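Lectin-like protein (PDB 5ZBT) is of unknown function but carries a legume lectin-like domain resembling that of ERGIC-53 and may bind D-mannose. Local coordinates at residues Y55-N61 against G218-V224; N38-N42 against M69-Y73; D76-F80 against K174-N178; M153-C157 against C195-I201. All blocks are in the same frame, centred on the assembly; numbering follows the deposited sequence.

Interaction 1: Y55-N61 against G218-V224; sequences YVQITPN and GSTSYRV
Residues 55-61 and 218-224 run antiparallel, and backbone hydrogen bonds join 56-59 to 222-224. Val-56 and Val-224 form a hydrogen-bonded pair: Val-56 N reaches Val-224 O at 2.8 Å, and the reverse bond from Val-224 N to Val-56 O closes the ring. Gln-57 and Arg-223 follow as a non-hydrogen-bonded pair. Segment 55-61 turns a corner at Ile-58, which brings two successive amides to one acceptor: Tyr-222 O receives Ile-58 N at 2.8 Å and Thr-59 N at 3.1 Å.

Side-chain hydroxyls continue the polar contact. Ser-221 OG donates to Thr-59 O over 2.7 Å, in the carbonyl plane. With its OG1 lying between backbone N and carbonyl carbon (chi1 57°), Thr-59 presents that oxygen to Tyr-222 N at 3.1 Å and, in plane, to the edge of the Tyr-222 ring; Asn-214 also bonds OG1.

A cation-pi contact joins Arg-223 to Tyr-55. The guanidinium CZ of Arg-223 sits 4.1 Å from the centroid of the Tyr-55 ring, over its face, but the two planes are 40° apart, and Arg-223 NH1 dips closest, 3.2 Å from Tyr-55 CZ. Asn-87 binds NH2 of the arginine.

Apolar contact is lighter: Ile-58 CG1 meets Val-224 CG2 at 4.1 Å.

Within the lectin beta-sandwich, strand 220-231 lies between strands 56-59 and 80-90 of one sheet, while Val-56 and Ile-58 pack on Met-69 of strand 66-71 in the other.

Interaction 2: N38-N42 against M69-Y73; sequences NVVRN and MNGKY
The C-terminal end of the short helix 36-42 is joined here to the end of strand 66-71, through the carbonyl groups of Val-40 and Asn-42. Asn-42 O accepts the backbone N of Lys-72 at 2.7 Å in a nearly straight bond (167° at the hydrogen), with the donor tilted 34° from the carbonyl plane. Gly-71 CA makes a CA-H...O contact with the same oxygen. A water that accepts from Tyr-73 N lies 3.0 Å from Asn-42 O and may donate to it.

The lysine side chain then doubles back along the helix end. Bends at chi3 and chi4 carry its ammonium group to Val-40 O, where Lys-72 NZ donates over 2.9 Å almost along the C=O axis; Lys-72 CE passes 3.2 Å from Arg-41 O. A positive charge beside carbonyls at this end of the helix would be expected to interact favourably with the helix dipole. In the legume lectin-like sandwich, this helix leads directly into edge strand 43-46, which pairs with strand 66-71.

On the buried side, Met-69, extended beyond CG, brings CE within 3.5 Å of Val-39 CG1, the two side chains crossing at about a right angle. Near the surface, Asn-42 OD1 approaches the edge of the Tyr-73 ring, 4.0 Å from Tyr-73 CD2, with amide and ring planes 84° apart.

Interaction 3: D76-F80 against K174-N178; sequences DLPSF and KYLVN
This is an antiparallel pairing at the beginning of strand 80-90, where the loop leading into it meets the end of the neighbouring strand 170-176. Both strands belong to the sheet of the legume lectin-like beta-sandwich that also contains strand 220-231. Phe-80 and Tyr-175 form an antiparallel hydrogen-bonded pair: Phe-80 N donates to Tyr-175 O at 3.1 Å, and Tyr-175 N returns a straighter bond to Phe-80 O at 3.0 Å (170° at the hydrogen).

Their side chains lie on the same side of the sheet. The Phe-80 CG occupies the position between backbone N and carbonyl carbon (chi1 62°), which swings the ring toward its partner strand and sets its face against the Tyr-175 methylene. That CH-pi contact places Tyr-175 CB 4.1 Å from the centroid of the Phe-80 ring. Leu-77 CD1 also lies on a face of the phenyl ring, offset toward the rim, and Pro-78 O approaches the ring edge in plane. The phenol of Tyr-175 leads away from Phe-80, and its hydroxyl hydrogen-bonds Ile-201 O.

Beyond the strand pair, Val-177 turns its CG2 methyl against the incoming loop, 3.5 Å from Ser-79 N and 3.6 Å from Pro-78 C. The hydroxyl of Ser-79 takes over where backbone pairing stops: Val-177 N donates to Ser-79 OG at 3.0 Å, with an almost straight angle of 171°.

Interaction 4: M153-C157 against C195-I201; sequences MYYQC and CITIEDI
The Tyr-155 ring lies flat over Ile-198, whose CG1 stands 3.8 Å from the ring centroid and only 9° off the normal, a CH-pi contact over one face. Ile-198 CD1, at the end of the same branch, lies 3.7 Å from Tyr-155 CD1, and the CG2 branch reaches toward CE1 and the hydroxyl. Thr-197 O approaches Tyr-155 CE2 obliquely. Tyr-155 CG is anti to its own carbonyl carbon, an orientation that extends the ring to Ile-198. Nearer the backbone, Tyr-155 CB meets Ile-196 CG2 at 3.9 Å.

Met-153 continues the apolar row. Its chain is extended beyond CG, and Met-153 SD comes 3.8 Å from Ile-198 CG2 while the terminal CE lies 4.0 Å from Ile-201 CG1. Toward the other end of the row Ile-196 CD1 packs on Gln-156 CA at 3.7 Å.

Segments 153-157 and 195-201 make no hydrogen bond to each other. They lie on outermost strands of the two facing sheets of the lectin sandwich, running roughly antiparallel with 152° between their directions. Cys-195 and Ile-196 form a classic beta bulge opposite Ile-184.

A disulfide bridges the layers, Cys-157 SG to Cys-195 SG at 2.1 Å, with a torsion of -95° about the S-S bond, close to the relaxed right angle. The sheet edges are thus held together covalently at one end and by apolar side chains along the rest, without a hydrogen bond between the two segments.

How the interactions relate
All four contacts lie in one legume lectin-like domain, spread around its two-sheet sandwich. Interactions 1 and 2 have centres 18 Å apart and touch through Met-69, which packs on Val-56 and Ile-58; their segments alternate along the chain. Interaction 2 closes before interactions 3 and 4 open, its segments adjoining those of interaction 3. Interactions 3 and 4, 16 Å apart and interleaved, meet where Tyr-175 OH hydrogen-bonds Ile-201 O. Both are nested inside the loop closed by interaction 1, across the chain's centre from it, with centres 30 and 27 Å away. Interactions 1 and 3 tie neighbours within one sheet, interaction 2 attaches the helix to the other, and interaction 4 bridges the two.

Interaction 1: Y55-N61 against G218-V224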
loop_
_atom_site.group_PDB
_atom_site.type_symbol
_atom_site.label_atom_id
_atom_site.label_comp_id
_atom_site.label_asym_id
_atom_site.label_seq_id
_atom_site.Cartn_x
_atom_site.Cartn_y
_atom_site.Cartn_z
ATOM N N TYR A 55 -10.191 4.283 11.847
ATOM C CA TYR A 55 -9.044 3.866 11.043
ATOM C C TYR A 55 -8.767 2.391 11.305
ATOM O O TYR A 55 -9.230 1.818 12.300
ATOM C CB TYR A 55 -7.789 4.715 11.345
ATOM C CG TYR A 55 -7.403 4.718 12.809
ATOM C CD1 TYR A 55 -6.564 3.738 13.334
ATOM C CD2 TYR A 55 -7.915 5.673 13.680
ATOM C CE1 TYR A 55 -6.226 3.729 14.681
ATOM C CE2 TYR A 55 -7.588 5.668 15.041
ATOM C CZ TYR A 55 -6.745 4.697 15.528
ATOM O OH TYR A 55 -6.416 4.696 16.868
ATOM N N VAL A 56 -8.019 1.781 10.385
ATOM C CA VAL A 56 -7.449 0.455 10.580
ATOM C C VAL A 56 -5.987 0.642 10.977
ATOM O O VAL A 56 -5.196 1.233 10.227
ATOM C CB VAL A 56 -7.583 -0.409 9.317
ATOM C CG1 VAL A 56 -7.016 -1.823 9.555
ATOM C CG2 VAL A 56 -9.045 -0.473 8.853
ATOM N N GLN A 57 -5.629 0.170 12.169
ATOM C CA GLN A 57 -4.236 0.179 12.596
ATOM C C GLN A 57 -3.508 -0.952 11.895
ATOM O O GLN A 57 -3.946 -2.106 11.961
ATOM C CB GLN A 57 -4.119 0.023 14.109
ATOM C CG GLN A 57 -2.686 -0.154 14.598
ATOM C CD GLN A 57 -2.618 -0.570 16.082
ATOM O OE1 GLN A 57 -2.869 0.247 16.974
ATOM N NE2 GLN A 57 -2.314 -1.844 16.340
ATOM N N ILE A 58 -2.430 -0.619 11.192
ATOM C CA ILE A 58 -1.551 -1.634 10.620
ATOM C C ILE A 58 -0.449 -2.016 11.605
ATOM O O ILE A 58 -0.280 -3.196 11.918
ATOM C CB ILE A 58 -0.986 -1.142 9.266
ATOM C CG1 ILE A 58 -2.108 -0.560 8.408
ATOM C CG2 ILE A 58 -0.323 -2.299 8.469
ATOM C CD1 ILE A 58 -3.123 -1.628 7.997
ATOM N N THR A 59 0.301 -1.030 12.131
ATOM C CA THR A 59 1.222 -1.239 13.247
ATOM C C THR A 59 0.934 -0.262 14.379
ATOM O O THR A 59 0.658 0.919 14.130
ATOM C CB THR A 59 2.708 -1.070 12.856
ATOM O OG1 THR A 59 2.937 0.240 12.302
ATOM C CG2 THR A 59 3.181 -2.146 11.905
ATOM N N PRO A 60 1.029 -0.709 15.629
ATOM C CA PRO A 60 1.110 0.223 16.761
ATOM C C PRO A 60 2.562 0.643 16.970
ATOM O O PRO A 60 3.471 0.147 16.292
ATOM C CB PRO A 60 0.596 -0.619 17.934
ATOM C CG PRO A 60 1.117 -1.975 17.625
ATOM C CD PRO A 60 1.042 -2.112 16.088
ATOM N N ASN A 61 2.772 1.560 17.924
ATOM C CA ASN A 61 4.128 1.895 18.360
ATOM C C ASN A 61 4.906 0.635 18.747
ATOM O O ASN A 61 4.342 -0.335 19.261
ATOM C CB ASN A 61 4.091 2.851 19.555
ATOM C CG ASN A 61 3.649 4.254 19.173
ATOM O OD1 ASN A 61 3.916 4.736 18.069
ATOM N ND2 ASN A 61 2.972 4.921 20.096
ATOM N N GLY A 218 10.451 3.546 17.421
ATOM C CA GLY A 218 9.601 3.032 18.474
ATOM C C GLY A 218 8.460 3.989 18.724
ATOM O O GLY A 218 7.577 3.727 19.543
ATOM N N SER A 219 8.468 5.112 18.009
ATOM C CA SER A 219 7.399 6.097 18.107
ATOM C C SER A 219 6.657 6.281 16.783
ATOM O O SER A 219 6.075 7.344 16.557
ATOM C CB SER A 219 7.966 7.434 18.595
ATOM O OG SER A 219 8.930 7.946 17.678
ATOM N N THR A 220 6.669 5.279 15.902
ATOM C CA THR A 220 5.955 5.320 14.629
ATOM C C THR A 220 4.776 4.352 14.659
ATOM O O THR A 220 4.903 3.214 15.131
ATOM C CB THR A 220 6.884 4.961 13.458
ATOM O OG1 THR A 220 8.008 5.852 13.426
ATOM C CG2 THR A 220 6.128 5.060 12.125
ATOM N N SER A 221 3.629 4.798 14.149
ATOM C CA SER A 221 2.450 3.937 14.032
ATOM C C SER A 221 1.799 4.145 12.666
ATOM O O SER A 221 1.466 5.282 12.297
ATOM C CB SER A 221 1.450 4.220 15.154
ATOM O OG SER A 221 0.311 3.389 15.027
ATOM N N TYR A 222 1.605 3.045 11.927
ATOM C CA TYR A 222 1.028 3.078 10.587
ATOM C C TYR A 222 -0.439 2.701 10.657
ATOM O O TYR A 222 -0.804 1.700 11.286
ATOM C CB TYR A 222 1.774 2.149 9.630
ATOM C CG TYR A 222 3.102 2.736 9.188
ATOM C CD1 TYR A 222 3.160 3.725 8.209
ATOM C CD2 TYR A 222 4.294 2.321 9.774
ATOM C CE1 TYR A 222 4.377 4.282 7.822
ATOM C CE2 TYR A 222 5.521 2.864 9.387
ATOM C CZ TYR A 222 5.548 3.838 8.422
ATOM O OH TYR A 222 6.748 4.359 8.060
ATOM N N ARG A 223 -1.289 3.544 10.073
ATOM C CA ARG A 223 -2.724 3.307 10.133
ATOM C C ARG A 223 -3.336 3.841 8.850
ATOM O O ARG A 223 -2.762 4.700 8.172
ATOM C CB ARG A 223 -3.340 3.943 11.400
ATOM C CG ARG A 223 -2.354 3.877 12.580
ATOM C CD ARG A 223 -2.644 4.701 13.747
ATOM N NE ARG A 223 -2.938 6.077 13.405
ATOM C CZ ARG A 223 -3.630 6.853 14.221
ATOM N NH1 ARG A 223 -4.033 6.345 15.377
ATOM N NH2 ARG A 223 -3.913 8.105 13.894
ATOM N N VAL A 224 -4.504 3.302 8.509
ATOM C CA VAL A 224 -5.149 3.570 7.230
ATOM C C VAL A 224 -6.578 4.034 7.497
ATOM O O VAL A 224 -7.337 3.353 8.198
ATOM C CB VAL A 224 -5.113 2.320 6.327
ATOM C CG1 VAL A 224 -6.101 2.436 5.198
ATOM C CG2 VAL A 224 -3.710 2.132 5.793
HETATM O O HOH W 1 -2.646 2.774 16.492
#

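Interaction 2: N38-N42 against M69-Y73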
loop_
_atom_site.group_PDB
_atom_site.type_symbol
_atom_site.label_atom_id
_atom_site.label_comp_id
_atom_site.label_asym_id
_atom_site.label_seq_id
_atom_site.Cartn_x
_atom_site.Cartn_y
_atom_site.Cartn_z
ATOM N N ASN A 38 -17.260 -5.079 7.326
ATOM C CA ASN A 38 -16.871 -4.883 5.933
ATOM C C ASN A 38 -15.387 -5.165 5.723
ATOM O O ASN A 38 -15.000 -5.722 4.688
ATOM C CB ASN A 38 -17.201 -3.463 5.467
ATOM C CG ASN A 38 -16.822 -3.239 4.010
ATOM O OD1 ASN A 38 -17.142 -4.059 3.131
ATOM N ND2 ASN A 38 -16.120 -2.141 3.743
ATOM N N VAL A 39 -14.540 -4.772 6.683
ATOM C CA VAL A 39 -13.108 -5.040 6.574
ATOM C C VAL A 39 -12.839 -6.534 6.706
ATOM O O VAL A 39 -12.154 -7.136 5.869
ATOM C CB VAL A 39 -12.325 -4.232 7.627
ATOM C CG1 VAL A 39 -10.848 -4.540 7.536
ATOM C CG2 VAL A 39 -12.549 -2.748 7.450
ATOM N N VAL A 40 -13.410 -7.159 7.744
ATOM C CA VAL A 40 -13.142 -8.563 8.051
ATOM C C VAL A 40 -13.589 -9.472 6.916
ATOM O O VAL A 40 -12.979 -10.521 6.669
ATOM C CB VAL A 40 -13.817 -8.965 9.387
ATOM C CG1 VAL A 40 -13.812 -10.469 9.572
ATOM C CG2 VAL A 40 -13.121 -8.299 10.575
ATOM N N ARG A 41 -14.653 -9.108 6.208
ATOM C CA ARG A 41 -15.151 -10.056 5.221
ATOM C C ARG A 41 -14.291 -10.077 3.970
ATOM O O ARG A 41 -14.353 -11.043 3.205
ATOM C CB ARG A 41 -16.621 -9.766 4.883
ATOM C CG ARG A 41 -16.858 -8.610 3.937
ATOM C CD ARG A 41 -18.261 -8.684 3.359
ATOM N NE ARG A 41 -19.245 -8.179 4.311
ATOM C CZ ARG A 41 -19.802 -6.979 4.221
ATOM N NH1 ARG A 41 -19.473 -6.177 3.209
ATOM N NH2 ARG A 41 -20.681 -6.587 5.136
ATOM N N ASN A 42 -13.456 -9.061 3.775
ATOM C CA ASN A 42 -12.622 -8.959 2.592
ATOM C C ASN A 42 -11.130 -9.149 2.852
ATOM O O ASN A 42 -10.393 -9.396 1.892
ATOM C CB ASN A 42 -12.876 -7.609 1.906
ATOM C CG ASN A 42 -14.241 -7.567 1.240
ATOM O OD1 ASN A 42 -14.739 -8.603 0.796
ATOM N ND2 ASN A 42 -14.856 -6.387 1.178
ATOM N N MET A 69 -2.037 -7.261 5.772
ATOM C CA MET A 69 -3.478 -7.344 5.601
ATOM C C MET A 69 -3.688 -7.875 4.187
ATOM O O MET A 69 -3.323 -7.203 3.220
ATOM C CB MET A 69 -4.095 -5.960 5.796
ATOM C CG MET A 69 -5.531 -5.911 6.221
ATOM S SD MET A 69 -5.917 -4.175 6.452
ATOM C CE MET A 69 -7.663 -4.201 6.176
ATOM N N ASN A 70 -4.246 -9.081 4.071
ATOM C CA ASN A 70 -4.345 -9.820 2.811
ATOM C C ASN A 70 -5.784 -9.852 2.317
ATOM O O ASN A 70 -6.666 -10.361 3.018
ATOM C CB ASN A 70 -3.862 -11.259 2.980
ATOM C CG ASN A 70 -2.385 -11.377 2.892
ATOM O OD1 ASN A 70 -1.722 -10.518 2.303
ATOM N ND2 ASN A 70 -1.838 -12.443 3.478
ATOM N N GLY A 71 -6.009 -9.349 1.102
ATOM C CA GLY A 71 -7.292 -9.512 0.449
ATOM C C GLY A 71 -7.657 -10.984 0.354
ATOM O O GLY A 71 -6.825 -11.817 -0.010
ATOM N N LYS A 72 -8.890 -11.332 0.711
ATOM C CA LYS A 72 -9.289 -12.730 0.617
ATOM C C LYS A 72 -9.547 -13.159 -0.825
ATOM O O LYS A 72 -9.255 -14.306 -1.183
ATOM C CB LYS A 72 -10.535 -12.977 1.470
ATOM C CG LYS A 72 -10.291 -12.814 2.952
ATOM C CD LYS A 72 -11.247 -13.652 3.752
ATOM C CE LYS A 72 -12.104 -12.798 4.650
ATOM N NZ LYS A 72 -11.689 -13.000 6.055
ATOM N N TYR A 73 -10.062 -12.255 -1.661
ATOM C CA TYR A 73 -10.589 -12.603 -2.975
ATOM C C TYR A 73 -9.731 -11.990 -4.079
ATOM O O TYR A 73 -9.549 -10.769 -4.133
ATOM C CB TYR A 73 -12.053 -12.165 -3.077
ATOM C CG TYR A 73 -12.847 -12.777 -1.941
ATOM C CD1 TYR A 73 -12.947 -14.162 -1.821
ATOM C CD2 TYR A 73 -13.431 -11.990 -0.950
ATOM C CE1 TYR A 73 -13.633 -14.754 -0.761
ATOM C CE2 TYR A 73 -14.122 -12.573 0.115
ATOM C CZ TYR A 73 -14.221 -13.961 0.204
ATOM O OH TYR A 73 -14.904 -14.580 1.244
HETATM O O HOH W 2 -10.369 -9.223 -1.109
#

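Interaction 3: D76-F80 against K174-N178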
loop_
_atom_site.group_PDB
_atom_site.type_symbol
_atom_site.label_atom_id
_atom_site.label_comp_id
_atom_site.label_asym_id
_atom_site.label_seq_id
_atom_site.Cartn_x
_atom_site.Cartn_y
_atom_site.Cartn_z
ATOM N N ASP A 76 -10.173 -9.549 -10.830
ATOM C CA ASP A 76 -9.864 -9.390 -12.252
ATOM C C ASP A 76 -10.455 -8.052 -12.680
ATOM O O ASP A 76 -11.625 -7.989 -13.057
ATOM C CB ASP A 76 -10.441 -10.543 -13.071
ATOM C CG ASP A 76 -9.897 -10.593 -14.492
ATOM O OD1 ASP A 76 -9.223 -9.628 -14.914
ATOM O OD2 ASP A 76 -10.117 -11.619 -15.171
ATOM N N LEU A 77 -9.648 -6.983 -12.629
ATOM C CA LEU A 77 -10.328 -5.696 -12.704
ATOM C C LEU A 77 -10.202 -5.072 -14.084
ATOM O O LEU A 77 -9.222 -5.306 -14.793
ATOM C CB LEU A 77 -9.752 -4.718 -11.670
ATOM C CG LEU A 77 -9.964 -5.082 -10.202
ATOM C CD1 LEU A 77 -9.387 -4.000 -9.341
ATOM C CD2 LEU A 77 -11.451 -5.269 -9.921
ATOM N N PRO A 78 -11.181 -4.263 -14.482
ATOM C CA PRO A 78 -10.961 -3.349 -15.610
ATOM C C PRO A 78 -10.087 -2.196 -15.154
ATOM O O PRO A 78 -9.589 -2.219 -14.024
ATOM C CB PRO A 78 -12.374 -2.872 -15.949
ATOM C CG PRO A 78 -13.045 -2.856 -14.611
ATOM C CD PRO A 78 -12.487 -4.030 -13.834
ATOM N N SER A 79 -9.911 -1.181 -15.997
ATOM C CA SER A 79 -9.139 -0.019 -15.589
ATOM C C SER A 79 -9.672 0.484 -14.262
ATOM O O SER A 79 -10.883 0.598 -14.067
ATOM C CB SER A 79 -9.205 1.075 -16.652
ATOM O OG SER A 79 -8.597 0.596 -17.832
ATOM N N PHE A 80 -8.764 0.726 -13.328
ATOM C CA PHE A 80 -9.187 0.993 -11.970
ATOM C C PHE A 80 -8.321 2.077 -11.364
ATOM O O PHE A 80 -7.234 2.399 -11.860
ATOM C CB PHE A 80 -9.133 -0.266 -11.092
ATOM C CG PHE A 80 -7.765 -0.843 -10.940
ATOM C CD1 PHE A 80 -6.921 -0.399 -9.925
ATOM C CD2 PHE A 80 -7.319 -1.843 -11.805
ATOM C CE1 PHE A 80 -5.651 -0.923 -9.774
ATOM C CE2 PHE A 80 -6.061 -2.389 -11.657
ATOM C CZ PHE A 80 -5.218 -1.929 -10.632
ATOM N N LYS A 174 -3.318 4.069 -10.169
ATOM C CA LYS A 174 -4.167 4.051 -11.355
ATOM C C LYS A 174 -3.572 3.110 -12.390
ATOM O O LYS A 174 -2.384 3.208 -12.706
ATOM C CB LYS A 174 -4.291 5.448 -11.976
ATOM C CG LYS A 174 -5.077 6.469 -11.185
ATOM C CD LYS A 174 -5.462 7.659 -12.095
ATOM C CE LYS A 174 -4.242 8.514 -12.480
ATOM N NZ LYS A 174 -4.551 9.660 -13.405
ATOM N N TYR A 175 -4.396 2.238 -12.958
ATOM C CA TYR A 175 -3.947 1.353 -14.025
ATOM C C TYR A 175 -4.935 1.384 -15.186
ATOM O O TYR A 175 -6.137 1.170 -14.995
ATOM C CB TYR A 175 -3.778 -0.073 -13.510
ATOM C CG TYR A 175 -3.241 -1.053 -14.542
ATOM C CD1 TYR A 175 -1.967 -0.892 -15.086
ATOM C CD2 TYR A 175 -4.002 -2.153 -14.954
ATOM C CE1 TYR A 175 -1.457 -1.795 -16.007
ATOM C CE2 TYR A 175 -3.498 -3.074 -15.878
ATOM C CZ TYR A 175 -2.228 -2.883 -16.399
ATOM O OH TYR A 175 -1.720 -3.775 -17.314
ATOM N N LEU A 176 -4.433 1.648 -16.388
ATOM C CA LEU A 176 -5.234 1.572 -17.601
ATOM C C LEU A 176 -4.903 0.267 -18.313
ATOM O O LEU A 176 -3.753 0.057 -18.722
ATOM C CB LEU A 176 -4.968 2.772 -18.507
ATOM C CG LEU A 176 -5.018 4.097 -17.747
ATOM C CD1 LEU A 176 -4.543 5.248 -18.629
ATOM C CD2 LEU A 176 -6.423 4.338 -17.247
ATOM N N VAL A 177 -5.912 -0.602 -18.453
ATOM C CA VAL A 177 -5.695 -1.980 -18.894
ATOM C C VAL A 177 -5.286 -2.021 -20.363
ATOM O O VAL A 177 -4.344 -2.727 -20.747
ATOM C CB VAL A 177 -6.959 -2.823 -18.639
ATOM C CG1 VAL A 177 -6.863 -4.148 -19.348
ATOM C CG2 VAL A 177 -7.174 -3.035 -17.140
ATOM N N ASN A 178 -5.985 -1.268 -21.209
ATOM C CA ASN A 178 -5.643 -1.265 -22.631
ATOM C C ASN A 178 -4.265 -0.657 -22.875
ATOM O O ASN A 178 -3.486 -1.168 -23.690
ATOM C CB ASN A 178 -6.711 -0.515 -23.426
ATOM C CG ASN A 178 -7.969 -1.331 -23.614
ATOM O OD1 ASN A 178 -8.066 -2.477 -23.153
ATOM N ND2 ASN A 178 -8.942 -0.754 -24.308
#

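Interaction 4: M153-C157 against C195-I201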
loop_
_atom_site.group_PDB
_atom_site.type_symbol
_atom_site.label_atom_id
_atom_site.label_comp_id
_atom_site.label_asym_id
_atom_site.label_seq_id
_atom_site.Cartn_x
_atom_site.Cartn_y
_atom_site.Cartn_z
ATOM N N MET A 153 11.333 -4.680 -12.568
ATOM C CA MET A 153 11.150 -3.244 -12.755
ATOM C C MET A 153 11.322 -2.563 -11.407
ATOM O O MET A 153 10.865 -3.085 -10.386
ATOM C CB MET A 153 9.766 -2.890 -13.300
ATOM C CG MET A 153 9.349 -3.561 -14.583
ATOM S SD MET A 153 7.828 -2.812 -15.186
ATOM C CE MET A 153 7.263 -4.066 -16.349
ATOM N N TYR A 154 11.972 -1.399 -11.410
ATOM C CA TYR A 154 12.140 -0.605 -10.195
ATOM C C TYR A 154 12.072 0.875 -10.550
ATOM O O TYR A 154 12.829 1.341 -11.398
ATOM C CB TYR A 154 13.461 -0.915 -9.480
ATOM C CG TYR A 154 13.676 0.009 -8.293
ATOM C CD1 TYR A 154 13.030 -0.215 -7.080
ATOM C CD2 TYR A 154 14.473 1.132 -8.403
ATOM C CE1 TYR A 154 13.196 0.645 -5.995
ATOM C CE2 TYR A 154 14.645 1.996 -7.331
ATOM C CZ TYR A 154 14.007 1.746 -6.132
ATOM O OH TYR A 154 14.187 2.613 -5.080
ATOM N N TYR A 155 11.185 1.605 -9.884
ATOM C CA TYR A 155 10.959 3.024 -10.110
ATOM C C TYR A 155 10.858 3.717 -8.760
ATOM O O TYR A 155 10.453 3.105 -7.766
ATOM C CB TYR A 155 9.668 3.285 -10.897
ATOM C CG TYR A 155 9.678 2.867 -12.361
ATOM C CD1 TYR A 155 9.598 1.528 -12.727
ATOM C CD2 TYR A 155 9.732 3.817 -13.378
ATOM C CE1 TYR A 155 9.593 1.143 -14.060
ATOM C CE2 TYR A 155 9.724 3.438 -14.718
ATOM C CZ TYR A 155 9.656 2.101 -15.041
ATOM O OH TYR A 155 9.650 1.712 -16.350
ATOM N N GLN A 156 11.206 5.000 -8.719
ATOM C CA GLN A 156 11.100 5.698 -7.449
ATOM C C GLN A 156 10.842 7.180 -7.669
ATOM O O GLN A 156 11.022 7.723 -8.757
ATOM C CB GLN A 156 12.344 5.489 -6.582
ATOM C CG GLN A 156 13.607 6.124 -7.109
ATOM C CD GLN A 156 14.845 5.760 -6.273
ATOM O OE1 GLN A 156 14.896 4.717 -5.608
ATOM N NE2 GLN A 156 15.835 6.631 -6.299
ATOM N N CYS A 157 10.379 7.815 -6.608
ATOM C CA CYS A 157 10.152 9.242 -6.578
ATOM C C CYS A 157 10.208 9.659 -5.116
ATOM O O CYS A 157 10.304 8.825 -4.208
ATOM C CB CYS A 157 8.807 9.610 -7.215
ATOM S SG CYS A 157 7.445 9.699 -6.000
ATOM N N CYS A 195 4.223 11.143 -9.379
ATOM C CA CYS A 195 5.273 10.339 -8.766
ATOM C C CYS A 195 5.908 9.387 -9.784
ATOM O O CYS A 195 7.061 9.571 -10.182
ATOM C CB CYS A 195 4.703 9.594 -7.550
ATOM S SG CYS A 195 5.862 8.537 -6.662
ATOM N N ILE A 196 5.160 8.398 -10.256
ATOM C CA ILE A 196 5.698 7.367 -11.131
ATOM C C ILE A 196 4.673 7.063 -12.217
ATOM O O ILE A 196 3.463 6.987 -11.956
ATOM C CB ILE A 196 6.056 6.097 -10.327
ATOM C CG1 ILE A 196 7.340 6.306 -9.518
ATOM C CG2 ILE A 196 6.148 4.845 -11.227
ATOM C CD1 ILE A 196 7.487 5.329 -8.354
ATOM N N THR A 197 5.162 6.915 -13.443
ATOM C CA THR A 197 4.400 6.328 -14.535
ATOM C C THR A 197 5.212 5.174 -15.099
ATOM O O THR A 197 6.408 5.334 -15.363
ATOM C CB THR A 197 4.116 7.356 -15.641
ATOM O OG1 THR A 197 3.337 8.422 -15.103
ATOM C CG2 THR A 197 3.340 6.729 -16.767
ATOM N N ILE A 198 4.572 4.022 -15.283
ATOM C CA ILE A 198 5.209 2.852 -15.879
ATOM C C ILE A 198 4.421 2.459 -17.113
ATOM O O ILE A 198 3.228 2.124 -17.018
ATOM C CB ILE A 198 5.284 1.664 -14.905
ATOM C CG1 ILE A 198 5.860 2.093 -13.559
ATOM C CG2 ILE A 198 6.129 0.537 -15.508
ATOM C CD1 ILE A 198 5.923 0.974 -12.584
ATOM N N GLU A 199 5.083 2.470 -18.261
ATOM C CA GLU A 199 4.452 2.001 -19.483
ATOM C C GLU A 199 4.671 0.499 -19.664
ATOM O O GLU A 199 5.566 -0.105 -19.064
ATOM C CB GLU A 199 4.994 2.764 -20.688
ATOM C CG GLU A 199 5.129 4.241 -20.443
ATOM C CD GLU A 199 3.849 5.002 -20.725
ATOM O OE1 GLU A 199 2.871 4.379 -21.206
ATOM O OE2 GLU A 199 3.824 6.227 -20.459
ATOM N N ASP A 200 3.812 -0.100 -20.483
ATOM C CA ASP A 200 3.931 -1.507 -20.881
ATOM C C ASP A 200 4.151 -2.436 -19.676
ATOM O O ASP A 200 5.015 -3.315 -19.670
ATOM C CB ASP A 200 5.038 -1.676 -21.931
ATOM C CG ASP A 200 4.993 -3.030 -22.604
ATOM O OD1 ASP A 200 3.916 -3.398 -23.133
ATOM O OD2 ASP A 200 6.033 -3.731 -22.598
ATOM N N ILE A 201 3.336 -2.249 -18.642
ATOM C CA ILE A 201 3.385 -3.076 -17.442
ATOM C C ILE A 201 2.064 -3.821 -17.342
ATOM O O ILE A 201 0.992 -3.230 -17.528
ATOM C CB ILE A 201 3.663 -2.238 -16.180
ATOM C CG1 ILE A 201 3.644 -3.100 -14.925
ATOM C CG2 ILE A 201 2.680 -1.074 -16.050
ATOM C CD1 ILE A 201 4.087 -2.309 -13.690
#